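Local coordinates for protein homospermidine synthase (Legionella pneumophila subsp. pneumophila str. Philadelphia 1, PDB 2PH5) that binds nicotinamide-adenine-dinucleotide in a Rossmann-type domain and probably acts as a homospermidine synthase, a transferase of polyamine metabolism, at residues A[15-20]-A[79-84]; A[102-107]-A[148-153]. One frame throughout, in Å; residues are numbered along the deposited sequence.

Contact 1 (A[15-20]-A[79-84]); sequences RFVILG and STLEEN. With NAD (nicotinamide-adenine-dinucleotide), chain C.
In the first strand of the Rossmann-type NAD-binding domain, Val17 meets Thr80 and Leu81 in the connection from helix 73-76 to strand 86-89. Val17 and Thr80 reach tip to tip, with CG1 of Val17 3.7 Å from CG2 of Thr80. The other branch of Val17, CG2, lies beside the backbone N; it touches the carbonyl O of Thr80 at 3.5 Å and CD2 of Leu81 at 3.6 Å. Leu81 starts out away from the strand, yet its CD2 comes back to the valine. Nearer the surface Arg15, its chain bent at chi2 and chi3, has its guanidinium beside Glu82. The salt bridge spans 3.5 Å from NH2 of Arg15 to OE2 of Glu82, the guanidinium and carboxylate planes 25° apart. NH1 of Arg15 also lies 3.5 Å from CB of Glu82. Asp85 ties both sides together, since its OD2 pairs with NE of Arg15 and accepts the backbone N-H of Glu82. At the far end of the strand CA of Gly20 is 3.6 Å from O4B of the adenosine ribose of NAD, where a GxGxxG pattern begins: a strand leading into a glycine-rich turn at the dinucleotide, as in Rossmann folds.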
loop_
_atom_site.group_PDB
_atom_site.type_symbol
_atom_site.label_atom_id
_atom_site.label_comp_id
_atom_site.label_asym_id
_atom_site.label_seq_id
_atom_site.Cartn_x
_atom_site.Cartn_y
_atom_site.Cartn_z
ATOM N N ARG A 15 42.861 -6.078 -16.048
ATOM C CA ARG A 15 42.076 -6.682 -14.988
ATOM C C ARG A 15 40.944 -5.789 -14.545
ATOM O O ARG A 15 41.006 -4.572 -14.690
ATOM C CB ARG A 15 42.975 -7.031 -13.798
ATOM C CG ARG A 15 43.660 -5.852 -13.167
ATOM C CD ARG A 15 45.181 -5.970 -13.233
ATOM N NE ARG A 15 45.796 -5.765 -11.919
ATOM C CZ ARG A 15 47.081 -5.486 -11.725
ATOM N NH1 ARG A 15 47.900 -5.370 -12.762
ATOM N NH2 ARG A 15 47.549 -5.337 -10.491
ATOM N N PHE A 16 39.894 -6.415 -14.027
ATOM C CA PHE A 16 38.730 -5.691 -13.538
ATOM C C PHE A 16 38.727 -5.693 -12.018
ATOM O O PHE A 16 38.670 -6.754 -11.402
ATOM C CB PHE A 16 37.441 -6.348 -14.033
ATOM C CG PHE A 16 37.082 -6.003 -15.452
ATOM C CD1 PHE A 16 36.972 -6.998 -16.420
ATOM C CD2 PHE A 16 36.822 -4.688 -15.815
ATOM C CE1 PHE A 16 36.604 -6.683 -17.728
ATOM C CE2 PHE A 16 36.454 -4.366 -17.121
ATOM C CZ PHE A 16 36.344 -5.365 -18.075
ATOM N N VAL A 17 38.812 -4.516 -11.410
ATOM C CA VAL A 17 38.767 -4.437 -9.956
ATOM C C VAL A 17 37.374 -3.942 -9.581
ATOM O O VAL A 17 37.023 -2.794 -9.845
ATOM C CB VAL A 17 39.799 -3.430 -9.362
ATOM C CG1 VAL A 17 39.597 -3.321 -7.848
ATOM C CG2 VAL A 17 41.225 -3.876 -9.661
ATOM N N ILE A 18 36.562 -4.800 -8.985
ATOM C CA ILE A 18 35.243 -4.345 -8.601
ATOM C C ILE A 18 35.134 -4.248 -7.084
ATOM O O ILE A 18 35.334 -5.234 -6.369
ATOM C CB ILE A 18 34.130 -5.263 -9.197
ATOM C CG1 ILE A 18 32.897 -5.223 -8.293
ATOM C CG2 ILE A 18 34.674 -6.662 -9.471
ATOM C CD1 ILE A 18 31.824 -6.195 -8.682
ATOM N N LEU A 19 34.861 -3.045 -6.584
ATOM C CA LEU A 19 34.736 -2.898 -5.144
ATOM C C LEU A 19 33.258 -2.858 -4.825
ATOM O O LEU A 19 32.491 -2.118 -5.441
ATOM C CB LEU A 19 35.437 -1.637 -4.617
ATOM C CG LEU A 19 34.695 -0.315 -4.736
ATOM C CD1 LEU A 19 35.343 0.724 -3.839
ATOM C CD2 LEU A 19 34.694 0.120 -6.184
ATOM N N GLY A 20 32.874 -3.672 -3.852
ATOM C CA GLY A 20 31.485 -3.788 -3.473
ATOM C C GLY A 20 30.988 -5.061 -4.127
ATOM O O GLY A 20 31.426 -5.386 -5.231
ATOM N N SER A 79 47.125 -0.092 -4.751
ATOM C CA SER A 79 48.025 -1.187 -5.083
ATOM C C SER A 79 47.364 -2.255 -5.924
ATOM O O SER A 79 47.994 -3.245 -6.297
ATOM C CB SER A 79 48.568 -1.828 -3.810
ATOM O OG SER A 79 49.314 -0.880 -3.070
ATOM N N THR A 80 46.093 -2.055 -6.234
ATOM C CA THR A 80 45.378 -3.041 -7.009
ATOM C C THR A 80 45.130 -2.586 -8.445
ATOM O O THR A 80 44.688 -3.376 -9.278
ATOM C CB THR A 80 44.043 -3.379 -6.322
ATOM O OG1 THR A 80 43.643 -4.697 -6.693
ATOM C CG2 THR A 80 42.964 -2.390 -6.734
ATOM N N LEU A 81 45.434 -1.321 -8.732
ATOM C CA LEU A 81 45.234 -0.756 -10.072
ATOM C C LEU A 81 46.503 -0.389 -10.842
ATOM O O LEU A 81 47.335 0.375 -10.358
ATOM C CB LEU A 81 44.351 0.487 -9.987
ATOM C CG LEU A 81 42.902 0.252 -9.609
ATOM C CD1 LEU A 81 42.230 1.597 -9.411
ATOM C CD2 LEU A 81 42.203 -0.571 -10.685
ATOM N N GLU A 82 46.627 -0.924 -12.054
ATOM C CA GLU A 82 47.769 -0.652 -12.929
ATOM C C GLU A 82 47.232 0.156 -14.114
ATOM O O GLU A 82 46.018 0.228 -14.327
ATOM C CB GLU A 82 48.383 -1.967 -13.427
ATOM C CG GLU A 82 49.916 -2.035 -13.387
ATOM C CD GLU A 82 50.461 -2.461 -12.025
ATOM O OE1 GLU A 82 51.696 -2.648 -11.895
ATOM O OE2 GLU A 82 49.655 -2.611 -11.081
ATOM N N GLU A 83 48.117 0.763 -14.891
ATOM C CA GLU A 83 47.661 1.552 -16.027
ATOM C C GLU A 83 46.766 0.735 -16.964
ATOM O O GLU A 83 47.101 -0.390 -17.337
ATOM C CB GLU A 83 48.867 2.122 -16.783
ATOM C CG GLU A 83 48.495 2.891 -18.039
ATOM C CD GLU A 83 49.424 4.065 -18.316
ATOM O OE1 GLU A 83 49.440 5.022 -17.497
ATOM O OE2 GLU A 83 50.133 4.035 -19.353
ATOM N N ASN A 84 45.615 1.303 -17.318
ATOM C CA ASN A 84 44.643 0.655 -18.209
ATOM C C ASN A 84 43.698 -0.340 -17.543
ATOM O O ASN A 84 42.873 -0.962 -18.215
ATOM C CB ASN A 84 45.356 -0.031 -19.373
ATOM C CG ASN A 84 46.105 0.947 -20.227
ATOM O OD1 ASN A 84 45.528 1.937 -20.700
ATOM N ND2 ASN A 84 47.403 0.695 -20.429
HETATM P PA NAD C . 24.435 -2.999 -1.653
HETATM O O1A NAD C . 24.271 -2.287 -0.337
HETATM O O2A NAD C . 23.619 -4.220 -1.895
HETATM O O5B NAD C . 25.990 -3.387 -1.902
HETATM C C5B NAD C . 27.019 -2.425 -1.685
HETATM C C4B NAD C . 28.326 -3.179 -1.375
HETATM O O4B NAD C . 29.297 -2.186 -1.126
HETATM C C3B NAD C . 28.267 -4.075 -0.134
HETATM O O3B NAD C . 28.665 -5.408 -0.466
HETATM C C2B NAD C . 29.214 -3.428 0.838
HETATM O O2B NAD C . 29.882 -4.312 1.709
HETATM C C1B NAD C . 30.132 -2.603 -0.065
HETATM N N9A NAD C . 30.700 -1.391 0.539
HETATM C C8A NAD C . 30.058 -0.623 1.526
HETATM N N7A NAD C . 30.938 -0.132 2.421
HETATM C C5A NAD C . 32.156 -0.583 2.042
HETATM C C6A NAD C . 33.424 -0.387 2.588
HETATM N N6A NAD C . 33.662 0.360 3.667
HETATM N N1A NAD C . 34.488 -1.008 1.947
HETATM C C2A NAD C . 34.320 -1.790 0.822
HETATM N N3A NAD C . 33.081 -1.991 0.261
HETATM C C4A NAD C . 32.035 -1.378 0.891
HETATM O O3 NAD C . 24.048 -1.924 -2.747
HETATM P PN NAD C . 24.068 -1.934 -4.351
HETATM O O1N NAD C . 22.754 -1.417 -4.804
HETATM O O2N NAD C . 24.510 -3.301 -4.803
HETATM O O5D NAD C . 25.209 -0.839 -4.445
HETATM C C5D NAD C . 25.744 -0.299 -5.627
HETATM C C4D NAD C . 25.034 1.026 -5.811
HETATM O O4D NAD C . 24.472 1.067 -7.095
HETATM C C3D NAD C . 24.640 2.300 -5.093
HETATM O O3D NAD C . 25.683 3.262 -5.123
HETATM C C2D NAD C . 23.410 2.727 -5.873
HETATM O O2D NAD C . 23.123 4.092 -5.765
HETATM C C1D NAD C . 23.719 2.250 -7.287
HETATM N N1N NAD C . 22.567 1.819 -8.113
HETATM C C2N NAD C . 22.300 2.445 -9.310
HETATM C C3N NAD C . 21.205 1.978 -10.069
HETATM C C7N NAD C . 20.848 2.584 -11.382
HETATM O O7N NAD C . 19.778 2.049 -12.051
HETATM N N7N NAD C . 21.527 3.575 -11.921
HETATM C C4N NAD C . 20.395 0.889 -9.612
HETATM C C5N NAD C . 20.704 0.280 -8.377
HETATM C C6N NAD C . 21.775 0.728 -7.628
#

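Contact 2 (A[102-107]-A[148-153]); sequences LCNQKG and TQKTAL
The side chain of Asn104 leaves the last turn of helix 96-106 toward the loop before strand 152-153, and its amide does most of the work here. CG stands anti to the backbone N (chi1 -180°), on the side of the loop, and OD1 meets the loop's backbone. OD1 of Asn104 accepts two consecutive backbone N-H groups, from N of Gln149 at 2.9 Å and from N of Lys150 at 3.3 Å. The two donors approach differently. N of Lys150 lies in the carbonyl plane, with a C=O...N angle of 158° at OD1, whereas N of Gln149 sits above that plane, 43° out of it. Both bonds are fairly straight at the hydrogen, and together they limit how far the amide can turn.

Thr148 crosses the asparagine obliquely and packs against its carbon atoms: CB of Thr148 is 3.5 Å from CG of Asn104, and CG2 of Thr148 is 3.7 Å from CB of Asn104. Further along, Lys150 lays its aliphatic chain against Gly107. CG of Lys150 comes within 3.7 Å of the carbonyl carbon of Gly107, and further out CE of Lys150 reaches O of Gly107 at 3.2 Å. Gly107, with positive phi, follows the helix in a Schellman motif, its N bonded back to O of Asn104 at 2.8 Å. The ammonium of Lys150 continues past the glycine to a long, weak ion pair with Asp412.

The contact thus joins the C-terminal end of helix 96-106 to the approach to strand 152-153. Strand 109-112, which follows the helix, runs next to 152-153 in the parallel sheet; Cys103 and Ala152 both touch its Tyr110, while Thr148 rests on Ile415 of the neighbouring strand 415-416.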
loop_
_atom_site.group_PDB
_atom_site.type_symbol
_atom_site.label_atom_id
_atom_site.label_comp_id
_atom_site.label_asym_id
_atom_site.label_seq_id
_atom_site.Cartn_x
_atom_site.Cartn_y
_atom_site.Cartn_z
ATOM N N LEU A 102 42.031 8.925 -7.733
ATOM C CA LEU A 102 42.976 7.827 -7.588
ATOM C C LEU A 102 43.142 7.053 -8.889
ATOM O O LEU A 102 44.264 6.740 -9.289
ATOM C CB LEU A 102 42.518 6.869 -6.487
ATOM C CG LEU A 102 43.368 5.597 -6.317
ATOM C CD1 LEU A 102 44.823 5.966 -6.011
ATOM C CD2 LEU A 102 42.790 4.747 -5.188
ATOM N N CYS A 103 42.030 6.738 -9.543
ATOM C CA CYS A 103 42.093 6.000 -10.792
ATOM C C CYS A 103 42.900 6.746 -11.833
ATOM O O CYS A 103 43.712 6.150 -12.550
ATOM C CB CYS A 103 40.693 5.728 -11.336
ATOM S SG CYS A 103 39.853 4.352 -10.534
ATOM N N ASN A 104 42.675 8.054 -11.920
ATOM C CA ASN A 104 43.398 8.876 -12.882
ATOM C C ASN A 104 44.902 8.779 -12.640
ATOM O O ASN A 104 45.682 8.580 -13.572
ATOM C CB ASN A 104 42.955 10.336 -12.777
ATOM C CG ASN A 104 43.681 11.230 -13.761
ATOM O OD1 ASN A 104 43.543 11.075 -14.981
ATOM N ND2 ASN A 104 44.466 12.170 -13.238
ATOM N N GLN A 105 45.292 8.921 -11.377
ATOM C CA GLN A 105 46.691 8.850 -10.980
ATOM C C GLN A 105 47.287 7.523 -11.423
ATOM O O GLN A 105 48.436 7.452 -11.854
ATOM C CB GLN A 105 46.810 8.979 -9.453
ATOM C CG GLN A 105 46.323 10.315 -8.889
ATOM C CD GLN A 105 46.213 10.335 -7.362
ATOM O OE1 GLN A 105 46.016 11.397 -6.761
ATOM N NE2 GLN A 105 46.331 9.165 -6.733
ATOM N N LYS A 106 46.489 6.470 -11.314
ATOM C CA LYS A 106 46.944 5.139 -11.682
ATOM C C LYS A 106 46.756 4.854 -13.164
ATOM O O LYS A 106 47.182 3.812 -13.662
ATOM C CB LYS A 106 46.198 4.105 -10.841
ATOM C CG LYS A 106 47.001 3.535 -9.676
ATOM C CD LYS A 106 47.645 4.590 -8.788
ATOM C CE LYS A 106 48.524 3.920 -7.743
ATOM N NZ LYS A 106 49.469 2.980 -8.410
ATOM N N GLY A 107 46.130 5.794 -13.865
ATOM C CA GLY A 107 45.882 5.616 -15.281
ATOM C C GLY A 107 44.845 4.535 -15.548
ATOM O O GLY A 107 44.813 3.964 -16.641
ATOM N N THR A 148 41.318 15.584 -14.847
ATOM C CA THR A 148 41.739 14.210 -15.071
ATOM C C THR A 148 41.707 13.919 -16.564
ATOM O O THR A 148 40.994 14.582 -17.316
ATOM C CB THR A 148 40.822 13.222 -14.346
ATOM O OG1 THR A 148 39.469 13.424 -14.770
ATOM C CG2 THR A 148 40.912 13.431 -12.844
ATOM N N GLN A 149 42.484 12.926 -16.983
ATOM C CA GLN A 149 42.571 12.538 -18.383
ATOM C C GLN A 149 41.787 11.253 -18.632
ATOM O O GLN A 149 40.972 11.174 -19.556
ATOM C CB GLN A 149 44.043 12.340 -18.766
ATOM C CG GLN A 149 44.444 12.891 -20.136
ATOM C CD GLN A 149 44.453 11.837 -21.235
ATOM O OE1 GLN A 149 45.177 10.838 -21.153
ATOM N NE2 GLN A 149 43.653 12.058 -22.273
ATOM N N LYS A 150 42.038 10.250 -17.797
ATOM C CA LYS A 150 41.374 8.952 -17.908
ATOM C C LYS A 150 39.857 9.044 -17.767
ATOM O O LYS A 150 39.343 9.829 -16.971
ATOM C CB LYS A 150 41.967 7.992 -16.875
ATOM C CG LYS A 150 43.276 7.378 -17.330
ATOM C CD LYS A 150 43.015 6.508 -18.537
ATOM C CE LYS A 150 44.275 5.957 -19.131
ATOM N NZ LYS A 150 43.918 5.129 -20.311
ATOM N N THR A 151 39.147 8.237 -18.549
ATOM C CA THR A 151 37.687 8.243 -18.540
ATOM C C THR A 151 37.065 7.710 -17.251
ATOM O O THR A 151 37.485 6.687 -16.709
ATOM C CB THR A 151 37.124 7.437 -19.733
ATOM O OG1 THR A 151 37.569 8.033 -20.953
ATOM C CG2 THR A 151 35.602 7.424 -19.713
ATOM N N ALA A 152 36.061 8.427 -16.769
ATOM C CA ALA A 152 35.353 8.043 -15.569
ATOM C C ALA A 152 33.873 8.282 -15.828
ATOM O O ALA A 152 33.392 9.416 -15.722
ATOM C CB ALA A 152 35.833 8.885 -14.387
ATOM N N LEU A 153 33.168 7.217 -16.203
ATOM C CA LEU A 153 31.738 7.277 -16.499
ATOM C C LEU A 153 30.963 7.220 -15.191
ATOM O O LEU A 153 31.044 6.235 -14.461
ATOM C CB LEU A 153 31.335 6.090 -17.386
ATOM C CG LEU A 153 29.946 6.133 -18.041
ATOM C CD1 LEU A 153 29.858 7.344 -18.963
ATOM C CD2 LEU A 153 29.699 4.852 -18.824
#

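In the fold
The two contacts sit side by side in the NAD-binding domain, their centres 12 Å apart, and both reach the same parallel sheet. Contact 1 is partly buried: its apolar centre includes Val17 of strand 16-19, and its charged pair is at the margin. Contact 2 is a surface contact, carried by a side-chain carbonyl gripping backbone N-H groups at a helix end. Helix 96-106 connects them, since Leu81 of contact 1 packs through CD1 on SG of Cys103, 3.8 Å away. The loops meet as well, with N of Asn84 2.9 Å from O of Gly107, a probable hydrogen bond. Of the two, only contact 1 extends to the cofactor.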